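Local coordinates for protein AbyA5 (Verrucosispora maris, PDB 4YWF) that catalyses an acetate elimination in spirotetronate and spirotetramate biosynthesis as an esterase-like lyase, at residues I325-V330 with P334-H339; M314-T317 with D321-T324; V348-G353 with R357-V362; V144-G149 with A193-L198. The protein carries 4 engineered substitutions. All coordinates share one frame; numbering follows the deposited sequence.

Contact 1. Residues I325-V330 with P334-H339; sequences ITHDDV and PAHFPH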
loop_
_atom_site.group_PDB
_atom_site.type_symbol
_atom_site.label_atom_id
_atom_site.label_comp_id
_atom_site.label_asym_id
_atom_site.label_seq_id
_atom_site.Cartn_x
_atom_site.Cartn_y
_atom_site.Cartn_z
ATOM N N ILE A 325 1.377 1.624 18.307
ATOM C CA ILE A 325 0.178 1.199 18.974
ATOM C C ILE A 325 -0.128 -0.229 18.484
ATOM O O ILE A 325 0.197 -0.580 17.351
ATOM C CB ILE A 325 -0.918 2.220 18.594
ATOM C CG1 ILE A 325 -2.007 2.254 19.612
ATOM C CG2 ILE A 325 -1.397 2.022 17.156
ATOM C CD1 ILE A 325 -2.993 3.399 19.418
ATOM N N THR A 326 -0.738 -1.059 19.318
ATOM C CA THR A 326 -1.031 -2.423 18.957
ATOM C C THR A 326 -2.554 -2.636 19.130
ATOM O O THR A 326 -3.074 -2.450 20.194
ATOM C CB THR A 326 -0.224 -3.408 19.852
ATOM O OG1 THR A 326 1.144 -3.489 19.426
ATOM C CG2 THR A 326 -0.793 -4.812 19.810
ATOM N N HIS A 327 -3.261 -3.055 18.111
ATOM C CA HIS A 327 -4.684 -3.420 18.315
ATOM C C HIS A 327 -4.736 -4.922 18.560
ATOM O O HIS A 327 -4.050 -5.690 17.878
ATOM C CB HIS A 327 -5.566 -3.084 17.120
ATOM C CG HIS A 327 -5.504 -1.662 16.672
ATOM N ND1 HIS A 327 -5.910 -0.606 17.461
ATOM C CD2 HIS A 327 -5.114 -1.121 15.490
ATOM C CE1 HIS A 327 -5.755 0.527 16.795
ATOM N NE2 HIS A 327 -5.265 0.243 15.603
ATOM N N ASP A 328 -5.537 -5.351 19.531
ATOM C CA ASP A 328 -5.768 -6.781 19.744
ATOM C C ASP A 328 -6.762 -7.244 18.659
ATOM O O ASP A 328 -7.991 -7.347 18.868
ATOM C CB ASP A 328 -6.220 -7.065 21.193
ATOM C CG ASP A 328 -6.680 -8.496 21.390
ATOM O OD1 ASP A 328 -5.997 -9.426 20.894
ATOM O OD2 ASP A 328 -7.753 -8.671 22.030
ATOM N N ASP A 329 -6.183 -7.488 17.476
ATOM C CA ASP A 329 -6.909 -7.782 16.285
ATOM C C ASP A 329 -6.017 -8.570 15.312
ATOM O O ASP A 329 -4.764 -8.736 15.517
ATOM C CB ASP A 329 -7.413 -6.491 15.655
ATOM C CG ASP A 329 -8.515 -6.713 14.626
ATOM O OD1 ASP A 329 -8.842 -7.894 14.397
ATOM O OD2 ASP A 329 -9.065 -5.725 14.069
ATOM N N VAL A 330 -6.684 -9.108 14.295
ATOM C CA VAL A 330 -6.027 -9.858 13.247
ATOM C C VAL A 330 -5.416 -8.940 12.194
ATOM O O VAL A 330 -5.494 -7.707 12.268
ATOM C CB VAL A 330 -6.942 -10.899 12.577
ATOM C CG1 VAL A 330 -7.535 -11.835 13.626
ATOM C CG2 VAL A 330 -8.042 -10.218 11.767
ATOM N N PRO A 334 -8.864 -4.994 11.144
ATOM C CA PRO A 334 -10.019 -4.543 10.373
ATOM C C PRO A 334 -11.174 -4.127 11.246
ATOM O O PRO A 334 -12.066 -3.465 10.775
ATOM C CB PRO A 334 -10.375 -5.749 9.505
ATOM C CG PRO A 334 -9.357 -6.807 9.778
ATOM C CD PRO A 334 -8.657 -6.449 11.042
ATOM N N ALA A 335 -11.140 -4.510 12.517
ATOM C CA ALA A 335 -12.084 -3.979 13.475
ATOM C C ALA A 335 -11.687 -2.600 14.050
ATOM O O ALA A 335 -12.449 -2.057 14.827
ATOM C CB ALA A 335 -12.295 -4.990 14.600
ATOM N N HIS A 336 -10.534 -2.010 13.696
ATOM C CA HIS A 336 -10.177 -0.690 14.254
ATOM C C HIS A 336 -9.794 0.308 13.212
ATOM O O HIS A 336 -8.867 1.068 13.438
ATOM C CB HIS A 336 -9.016 -0.816 15.197
ATOM C CG HIS A 336 -9.226 -1.783 16.315
ATOM N ND1 HIS A 336 -9.269 -3.155 16.132
ATOM C CD2 HIS A 336 -9.335 -1.576 17.643
ATOM C CE1 HIS A 336 -9.415 -3.743 17.304
ATOM N NE2 HIS A 336 -9.438 -2.805 18.238
ATOM N N PHE A 337 -10.476 0.304 12.062
ATOM C CA PHE A 337 -10.080 1.170 10.949
ATOM C C PHE A 337 -10.174 2.662 11.335
ATOM O O PHE A 337 -9.250 3.420 11.043
ATOM C CB PHE A 337 -10.839 0.862 9.648
ATOM N N PRO A 338 -11.278 3.074 12.010
ATOM C CA PRO A 338 -11.462 4.453 12.463
ATOM C C PRO A 338 -10.264 4.966 13.270
ATOM O O PRO A 338 -9.665 6.013 12.948
ATOM C CB PRO A 338 -12.746 4.357 13.309
ATOM C CG PRO A 338 -13.536 3.305 12.618
ATOM C CD PRO A 338 -12.507 2.279 12.230
ATOM N N HIS A 339 -9.895 4.185 14.263
ATOM C CA HIS A 339 -8.772 4.450 15.120
ATOM C C HIS A 339 -7.443 4.496 14.309
ATOM O O HIS A 339 -6.633 5.385 14.502
ATOM C CB HIS A 339 -8.708 3.374 16.187
ATOM C CG HIS A 339 -7.734 3.657 17.287
ATOM N ND1 HIS A 339 -6.815 4.683 17.227
ATOM C CD2 HIS A 339 -7.527 3.043 18.475
ATOM C CE1 HIS A 339 -6.126 4.731 18.349
ATOM N NE2 HIS A 339 -6.519 3.732 19.114
#

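Contact 2. Residues M314-T317 with D321-T324; sequences MLRT and DFRT. Engineered in segment 314-317: M314 (natural residue Leu).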
loop_
_atom_site.group_PDB
_atom_site.type_symbol
_atom_site.label_atom_id
_atom_site.label_comp_id
_atom_site.label_asym_id
_atom_site.label_seq_id
_atom_site.Cartn_x
_atom_site.Cartn_y
_atom_site.Cartn_z
HETATM N N MSE A 314 11.302 -6.070 17.180
HETATM C CA MSE A 314 12.589 -5.691 16.659
HETATM C C MSE A 314 12.638 -4.207 16.384
HETATM O O MSE A 314 13.668 -3.538 16.665
HETATM C CB MSE A 314 12.975 -6.560 15.488
HETATM C CG MSE A 314 14.417 -6.227 15.173
HETATM SE SE MSE A 314 15.028 -7.102 13.518
HETATM C CE MSE A 314 16.779 -6.231 13.249
ATOM N N LEU A 315 11.563 -3.640 15.859
ATOM C CA LEU A 315 11.565 -2.206 15.616
ATOM C C LEU A 315 11.590 -1.420 16.912
ATOM O O LEU A 315 12.301 -0.404 16.991
ATOM C CB LEU A 315 10.371 -1.751 14.797
ATOM C CG LEU A 315 10.408 -2.264 13.361
ATOM C CD1 LEU A 315 9.157 -1.823 12.639
ATOM C CD2 LEU A 315 11.661 -1.773 12.672
ATOM N N ARG A 316 10.840 -1.910 17.905
ATOM C CA ARG A 316 10.836 -1.322 19.228
ATOM C C ARG A 316 12.169 -1.421 19.876
ATOM O O ARG A 316 12.479 -0.598 20.764
ATOM C CB ARG A 316 9.899 -2.034 20.160
ATOM C CG ARG A 316 8.434 -1.756 19.907
ATOM C CD ARG A 316 7.625 -2.446 20.986
ATOM N NE ARG A 316 6.487 -2.942 20.316
ATOM C CZ ARG A 316 6.122 -4.190 20.148
ATOM N NH1 ARG A 316 6.679 -5.221 20.730
ATOM N NH2 ARG A 316 5.091 -4.344 19.386
ATOM N N THR A 317 12.970 -2.407 19.493
ATOM C CA THR A 317 14.288 -2.498 20.091
ATOM C C THR A 317 15.324 -1.537 19.497
ATOM O O THR A 317 16.234 -1.015 20.259
ATOM C CB THR A 317 14.786 -3.949 20.079
ATOM O OG1 THR A 317 13.766 -4.794 20.594
ATOM C CG2 THR A 317 15.960 -4.093 20.936
ATOM N N ASP A 321 13.552 6.723 16.946
ATOM C CA ASP A 321 12.354 7.514 17.112
ATOM C C ASP A 321 11.197 6.665 16.603
ATOM O O ASP A 321 10.941 6.643 15.393
ATOM C CB ASP A 321 12.537 8.765 16.280
ATOM C CG ASP A 321 11.413 9.761 16.456
ATOM O OD1 ASP A 321 10.465 9.524 17.248
ATOM O OD2 ASP A 321 11.515 10.823 15.801
ATOM N N PHE A 322 10.538 5.955 17.520
ATOM C CA PHE A 322 9.559 4.928 17.180
ATOM C C PHE A 322 8.258 5.158 17.934
ATOM O O PHE A 322 8.246 5.320 19.174
ATOM C CB PHE A 322 10.154 3.510 17.423
ATOM C CG PHE A 322 9.339 2.425 16.857
ATOM C CD1 PHE A 322 9.171 2.310 15.488
ATOM C CD2 PHE A 322 8.679 1.523 17.689
ATOM C CE1 PHE A 322 8.372 1.307 14.952
ATOM C CE2 PHE A 322 7.897 0.518 17.165
ATOM C CZ PHE A 322 7.745 0.395 15.783
ATOM N N ARG A 323 7.150 5.216 17.190
ATOM C CA ARG A 323 5.837 5.381 17.782
ATOM C C ARG A 323 5.005 4.241 17.308
ATOM O O ARG A 323 4.998 3.909 16.124
ATOM C CB ARG A 323 5.190 6.680 17.320
ATOM C CG ARG A 323 6.078 7.900 17.454
ATOM C CD ARG A 323 6.903 8.247 16.212
ATOM N NE ARG A 323 6.291 9.446 15.761
ATOM C CZ ARG A 323 6.782 10.658 15.856
ATOM N NH1 ARG A 323 8.005 10.934 16.269
ATOM N NH2 ARG A 323 6.020 11.589 15.440
ATOM N N THR A 324 4.232 3.684 18.220
ATOM C CA THR A 324 3.517 2.521 17.954
ATOM C C THR A 324 2.336 2.351 18.866
ATOM O O THR A 324 2.339 2.777 20.036
ATOM C CB THR A 324 4.485 1.313 18.008
ATOM O OG1 THR A 324 3.836 0.161 17.475
ATOM C CG2 THR A 324 5.058 1.046 19.432
#

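Contact 3. Residues V348-G353 with R357-V362; sequences VLEMSG and RHRAAV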
loop_
_atom_site.group_PDB
_atom_site.type_symbol
_atom_site.label_atom_id
_atom_site.label_comp_id
_atom_site.label_asym_id
_atom_site.label_seq_id
_atom_site.Cartn_x
_atom_site.Cartn_y
_atom_site.Cartn_z
ATOM N N VAL A 348 1.411 11.590 10.872
ATOM C CA VAL A 348 2.041 12.295 9.740
ATOM C C VAL A 348 1.891 13.791 9.862
ATOM O O VAL A 348 2.797 14.518 9.537
ATOM C CB VAL A 348 1.578 11.881 8.361
ATOM C CG1 VAL A 348 0.113 12.136 8.130
ATOM C CG2 VAL A 348 2.408 12.667 7.329
ATOM N N LEU A 349 0.804 14.264 10.451
ATOM C CA LEU A 349 0.704 15.697 10.667
ATOM C C LEU A 349 1.710 16.243 11.663
ATOM O O LEU A 349 2.211 17.365 11.476
ATOM C CB LEU A 349 -0.691 16.086 11.102
ATOM C CG LEU A 349 -1.826 15.793 10.129
ATOM C CD1 LEU A 349 -3.166 16.141 10.762
ATOM C CD2 LEU A 349 -1.668 16.533 8.813
ATOM N N GLU A 350 2.005 15.483 12.710
ATOM C CA GLU A 350 3.025 15.848 13.657
ATOM C C GLU A 350 4.377 15.856 13.023
ATOM O O GLU A 350 5.063 16.836 13.129
ATOM C CB GLU A 350 3.034 14.905 14.844
ATOM C CG GLU A 350 3.985 15.308 15.956
ATOM C CD GLU A 350 5.334 14.644 15.801
ATOM O OE1 GLU A 350 5.432 13.667 15.062
ATOM O OE2 GLU A 350 6.314 15.149 16.344
HETATM N N MSE A 351 4.753 14.759 12.332
HETATM C CA MSE A 351 6.042 14.666 11.706
HETATM C C MSE A 351 6.301 15.752 10.709
HETATM O O MSE A 351 7.430 16.169 10.535
HETATM C CB MSE A 351 6.185 13.356 10.896
HETATM C CG MSE A 351 6.185 12.158 11.772
HETATM SE SE MSE A 351 6.148 10.560 10.615
HETATM C CE MSE A 351 5.826 9.301 12.050
ATOM N N SER A 352 5.294 16.224 10.010
ATOM C CA SER A 352 5.537 17.243 9.007
ATOM C C SER A 352 5.292 18.644 9.504
ATOM O O SER A 352 5.353 19.575 8.698
ATOM C CB SER A 352 4.651 17.008 7.758
ATOM O OG SER A 352 3.294 17.080 8.101
ATOM N N GLY A 353 5.033 18.813 10.796
ATOM C CA GLY A 353 4.774 20.157 11.350
ATOM C C GLY A 353 3.534 20.845 10.773
ATOM O O GLY A 353 3.557 22.015 10.412
ATOM N N ARG A 357 -3.995 23.944 14.261
ATOM C CA ARG A 357 -5.459 23.863 14.207
ATOM C C ARG A 357 -5.877 22.498 13.632
ATOM O O ARG A 357 -6.712 21.813 14.205
ATOM C CB ARG A 357 -6.057 25.061 13.414
ATOM C CG ARG A 357 -5.745 26.440 14.020
ATOM C CD ARG A 357 -6.003 27.638 13.090
ATOM N NE ARG A 357 -5.567 27.399 11.712
ATOM C CZ ARG A 357 -6.279 27.630 10.601
ATOM N NH1 ARG A 357 -7.476 28.202 10.634
ATOM N NH2 ARG A 357 -5.767 27.303 9.415
ATOM N N HIS A 358 -5.233 22.074 12.536
ATOM C CA HIS A 358 -5.509 20.767 11.925
ATOM C C HIS A 358 -5.106 19.623 12.865
ATOM O O HIS A 358 -5.862 18.693 13.033
ATOM C CB HIS A 358 -4.768 20.584 10.592
ATOM C CG HIS A 358 -5.209 21.504 9.515
ATOM N ND1 HIS A 358 -4.467 21.719 8.364
ATOM C CD2 HIS A 358 -6.317 22.281 9.396
ATOM C CE1 HIS A 358 -5.104 22.584 7.585
ATOM N NE2 HIS A 358 -6.226 22.944 8.192
ATOM N N ARG A 359 -3.941 19.723 13.501
ATOM C CA ARG A 359 -3.512 18.720 14.494
ATOM C C ARG A 359 -4.469 18.567 15.668
ATOM O O ARG A 359 -4.830 17.455 16.036
ATOM C CB ARG A 359 -2.124 19.063 15.036
ATOM C CG ARG A 359 -1.052 19.064 13.944
ATOM C CD ARG A 359 0.344 18.861 14.454
ATOM N NE ARG A 359 0.324 17.916 15.548
ATOM C CZ ARG A 359 1.193 17.926 16.553
ATOM N NH1 ARG A 359 2.236 18.755 16.551
ATOM N NH2 ARG A 359 1.032 17.081 17.536
ATOM N N ALA A 360 -4.910 19.684 16.249
ATOM C CA ALA A 360 -5.865 19.640 17.397
ATOM C C ALA A 360 -7.250 19.064 17.023
ATOM O O ALA A 360 -7.818 18.312 17.786
ATOM C CB ALA A 360 -6.029 21.021 17.976
ATOM N N ALA A 361 -7.784 19.404 15.854
ATOM C CA ALA A 361 -9.042 18.742 15.404
ATOM C C ALA A 361 -8.849 17.239 15.226
ATOM O O ALA A 361 -9.719 16.453 15.593
ATOM C CB ALA A 361 -9.576 19.355 14.111
ATOM N N VAL A 362 -7.726 16.816 14.639
ATOM C CA VAL A 362 -7.496 15.351 14.523
ATOM C C VAL A 362 -7.272 14.706 15.894
ATOM O O VAL A 362 -7.726 13.605 16.124
ATOM C CB VAL A 362 -6.334 15.031 13.563
ATOM C CG1 VAL A 362 -5.977 13.549 13.558
ATOM C CG2 VAL A 362 -6.700 15.501 12.149
#

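Contact 4. Residues V144-G149 with A193-L198; sequences VLLMTG and ALFGVL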
loop_
_atom_site.group_PDB
_atom_site.type_symbol
_atom_site.label_atom_id
_atom_site.label_comp_id
_atom_site.label_asym_id
_atom_site.label_seq_id
_atom_site.Cartn_x
_atom_site.Cartn_y
_atom_site.Cartn_z
ATOM N N VAL A 144 5.578 16.620 0.460
ATOM C CA VAL A 144 5.043 15.455 -0.242
ATOM C C VAL A 144 4.485 14.393 0.748
ATOM O O VAL A 144 5.147 14.045 1.730
ATOM C CB VAL A 144 6.121 14.788 -1.149
ATOM C CG1 VAL A 144 5.542 13.596 -1.842
ATOM C CG2 VAL A 144 6.567 15.709 -2.254
ATOM N N LEU A 145 3.275 13.907 0.508
ATOM C CA LEU A 145 2.833 12.683 1.167
ATOM C C LEU A 145 2.784 11.546 0.165
ATOM O O LEU A 145 1.968 11.551 -0.779
ATOM C CB LEU A 145 1.524 12.845 1.906
ATOM C CG LEU A 145 0.978 11.618 2.631
ATOM C CD1 LEU A 145 1.810 11.083 3.776
ATOM C CD2 LEU A 145 -0.342 12.063 3.199
ATOM N N LEU A 146 3.736 10.616 0.311
ATOM C CA LEU A 146 3.731 9.472 -0.542
ATOM C C LEU A 146 2.898 8.319 0.088
ATOM O O LEU A 146 3.151 7.914 1.203
ATOM C CB LEU A 146 5.152 9.012 -0.829
ATOM C CG LEU A 146 6.090 9.881 -1.651
ATOM C CD1 LEU A 146 7.368 9.156 -1.866
ATOM C CD2 LEU A 146 5.560 10.297 -3.021
HETATM N N MSE A 147 1.943 7.765 -0.643
HETATM C CA MSE A 147 1.091 6.704 -0.087
HETATM C C MSE A 147 1.114 5.487 -0.889
HETATM O O MSE A 147 0.825 5.544 -2.110
HETATM C CB MSE A 147 -0.325 7.202 0.013
HETATM C CG MSE A 147 -1.162 6.195 0.807
HETATM SE SE MSE A 147 -2.697 7.084 1.670
HETATM C CE MSE A 147 -3.454 5.594 2.745
ATOM N N THR A 148 1.358 4.363 -0.214
ATOM C CA THR A 148 1.306 3.035 -0.802
ATOM C C THR A 148 0.763 1.984 0.163
ATOM O O THR A 148 0.903 2.084 1.357
ATOM C CB THR A 148 2.722 2.538 -1.220
ATOM O OG1 THR A 148 3.604 2.524 -0.080
ATOM C CG2 THR A 148 3.319 3.418 -2.288
ATOM N N GLY A 149 0.109 0.976 -0.386
ATOM C CA GLY A 149 -0.357 -0.156 0.370
ATOM C C GLY A 149 0.593 -1.360 0.224
ATOM O O GLY A 149 1.727 -1.236 -0.228
ATOM N N ALA A 193 13.934 1.822 -4.327
ATOM C CA ALA A 193 14.183 3.026 -5.088
ATOM C C ALA A 193 12.891 3.768 -5.527
ATOM O O ALA A 193 12.932 4.933 -5.948
ATOM C CB ALA A 193 15.046 2.702 -6.323
ATOM N N LEU A 194 11.752 3.109 -5.396
ATOM C CA LEU A 194 10.515 3.591 -5.977
ATOM C C LEU A 194 10.125 4.949 -5.414
ATOM O O LEU A 194 9.656 5.812 -6.146
ATOM C CB LEU A 194 9.397 2.560 -5.773
ATOM C CG LEU A 194 7.973 3.053 -6.073
ATOM C CD1 LEU A 194 7.853 3.304 -7.568
ATOM C CD2 LEU A 194 6.990 2.028 -5.551
ATOM N N PHE A 195 10.352 5.159 -4.121
ATOM C CA PHE A 195 9.923 6.378 -3.522
ATOM C C PHE A 195 10.696 7.515 -4.177
ATOM O O PHE A 195 10.102 8.523 -4.515
ATOM C CB PHE A 195 10.102 6.420 -1.986
ATOM C CG PHE A 195 9.520 5.235 -1.266
ATOM C CD1 PHE A 195 8.192 5.201 -0.913
ATOM C CD2 PHE A 195 10.325 4.147 -0.922
ATOM C CE1 PHE A 195 7.660 4.082 -0.282
ATOM C CE2 PHE A 195 9.798 3.037 -0.273
ATOM C CZ PHE A 195 8.486 3.017 0.061
ATOM N N GLY A 196 12.023 7.373 -4.291
ATOM C CA GLY A 196 12.833 8.475 -4.857
ATOM C C GLY A 196 12.399 8.843 -6.270
ATOM O O GLY A 196 12.307 9.978 -6.617
ATOM N N VAL A 197 12.069 7.831 -7.060
ATOM C CA VAL A 197 11.595 8.009 -8.423
ATOM C C VAL A 197 10.237 8.728 -8.527
ATOM O O VAL A 197 10.031 9.475 -9.477
ATOM C CB VAL A 197 11.595 6.669 -9.135
ATOM C CG1 VAL A 197 10.787 6.727 -10.430
ATOM C CG2 VAL A 197 13.056 6.243 -9.365
ATOM N N LEU A 198 9.378 8.602 -7.518
ATOM C CA LEU A 198 8.145 9.357 -7.468
ATOM C C LEU A 198 8.434 10.788 -7.133
ATOM O O LEU A 198 7.841 11.705 -7.696
ATOM C CB LEU A 198 7.178 8.774 -6.393
ATOM C CG LEU A 198 6.639 7.395 -6.677
ATOM C CD1 LEU A 198 6.045 6.903 -5.341
ATOM C CD2 LEU A 198 5.642 7.340 -7.830
#

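Contact 1. Residues I325-V330 with P334-H339
D329 OD2 is gripped from the 334-339 segment by two N-H groups. A335 N donates to D329 OD2 at 2.9 Å, nearly in line with the C-O bond, and H336 ND1 adds a weak bond to the same D329 OD2 at 3.3 Å, that oxygen lying in the plane of the imidazole at its edge. P334 N comes about as near but has no hydrogen to give, and P334 CD sits 3.1 Å from D329 OD2, so the proline only packs against the carboxylate. The carboxylate reaches this corner because CG is anti to the backbone N of D329 (chi1 -163°). The other half of the contact is a histidine cluster; in alpha/beta hydrolases the loop after the last strand of the sheet usually carries the catalytic histidine. The rings of H327 and H336 form an offset stack, centroids 4.4 Å apart and planes at 18°, and each CB lies over the centre of the other ring. H327 then turns an edge to H339, setting H327 CE1 over the face of that ring, 3.5 Å from H339 CD2. With an alanine here, the imidazole of H336 would be gone, and D329 OD2 would probably lose its side-chain donor and H327 much of the cover on one face. I325 CD1 closes the row at H339 NE2 (3.6 Å). H327 NE2 is tied to T340 OG1, which also bonds H336 O. H336 is the N-cap of helix 337-351, so the contact joins the end of edge strand 322-327, paired with strand 296-301, to the helix start.

Contact 2. Residues M314-T317 with D321-T324
The helical segment 314-317 and the strand segment 321-324 come closest at R316 and F322, whose CA atoms are 6.7 Å apart. F322 bridges that distance: with CG anti to its backbone N (chi1 -168°), the ring projects from the strand and lies against the flank of the helix. L315 covers one face of it. L315 CB stands 4.0 Å from the centroid of the F322 ring, 30° off the normal, in a CH-pi contact, and approaches F322 CZ to 3.5 Å; CD1 of the same leucine reaches F322 CE1 and CZ, while the L315 carbonyl carbon lies over the middle of the ring. R316 comes to the ring obliquely with its aliphatic stem, CG being 3.6 Å from F322 CE2. The guanidinium plane is turned 55° from the phenyl plane, and it is the stem, not the guanidinium, that touches the ring. Farther along the same chain, R316 NE comes to T324 CG2 at 4.3 Å, a methyl set at the edge of the guanidinium. R323 serves the strand's other face: NH1 makes a salt bridge with D321 OD1 (3.0 Å), in the plane of the guanidinium and on the syn side of the carboxylate but tilted out of its plane, and NE bonds to Q347. The contact belongs to the beta-alpha-beta unit formed by strand 296-301, helix 310-318 and strand 322-327, a recurring element of alpha/beta hydrolases; L315 and F322 both also rest on Y298 of the first strand, whose carbonyl takes the hydroxyl of T324.

Contact 3. Residues V348-G353 with R357-V362
The guanidinium of R359 lies with one face against the aliphatic part of E350, whose CG stands 3.6 Å above the R359 guanidinium plane, off-centre and nearer its outer nitrogens. R359 NH2 is the guanidinium atom nearest to E350 CG, at 3.8 Å. The two side chains run side by side in the same direction, yet the carboxylate is turned 85° from the guanidinium, and E350 OE2 stays 5.4 Å from R359 NH1. The pairing therefore rests on packing rather than on a salt bridge, though the opposite charges may still favour it; the bend at chi2 of E350 (-93°) carries its acid group away toward R323, a pair modelled too close to be trusted in detail. The arginine stem packs on L349, with R359 CD 3.8 Å from L349 O and CG beside L349 CB. L349 CD1 meets V362 CG2 at 3.9 Å, the two side chains oblique to each other. H358 starts out toward the first helix, but its ring leads off to an edge-to-face contact with Y168. At the helix end, V348 O accepts both S352 N and, at 3.0 Å, S352 OG, from opposite faces of its carbonyl plane. The chain reverses just beyond, through a Schellman motif: G353, with positive phi, is the C-prime residue, its N bonding to E350 O while A354 N reaches back to L349 O. Such a glycine-ended turn is the classical way to stop one helix, and here it lets helix 356-365 fold back against helix 337-351 as a helical hairpin.

Contact 4. Residues V144-G149 with A193-L198
L146 leaves strand 144-148 with CB directed at helix 194-198, and its CG, beside the backbone N and anti to the carbonyl carbon (chi1 -67°), carries both methyls onward. CB and CG serve as the stem, and the touching is done at the tip. L146 CD1 meets F195, 3.9 Å from its CB and as near to its carbonyl O, and lies at the edge of the phenyl ring by CD1 of that residue. L146 CD2 takes the next helical turn, meeting L198 CB at 4.0 Å and the CD1 methyl of the same leucine at 4.1 Å. The fork thus straddles two side chains three residues apart on one helical face. An alanine here would remove both branches and is likely to open a gap between the strand and that face of the helix. T148 adds a looser touch, OG1 standing 4.3 Å from F195 CE1 at the ring edge; its hydrogen-bonding partner is S219. The axes of strand 144-148 and helix 194-198 pass 10.2 Å apart, their N-to-C directions 135° apart, so the helix runs back obliquely to the strand. Helix 194-201 covers strand 143-148 in the sheet interior, between strands 171-174 and 207-215, while F195 also packs on L222, A223 and A226 of helix 218-226.

Overall arrangement
Contacts 1 and 2 lie in series along edge strand 322-327, centres about 18 Å apart, and touch where T326 OG1 comes within 4.0 Å of R316 NH2. Contact 1 starts helix 337-351 and contact 3 ends it, about 21 Å away between centres. R323 of contact 2 and E350 of contact 3 also meet, though that pair is doubtfully short as modelled; R323 NH2 packs near M351 CG (3.7 Å). Contact 4 sits deeper in the same sheet, about 25 Å from contact 1 between centres. Contacts 3 and 4 touch through V348 CG2 and L145 CD1 (3.9 Å). By analogy with alpha/beta hydrolases, the loop in contact 1 and the T148 end of contact 4 probably flank the active site.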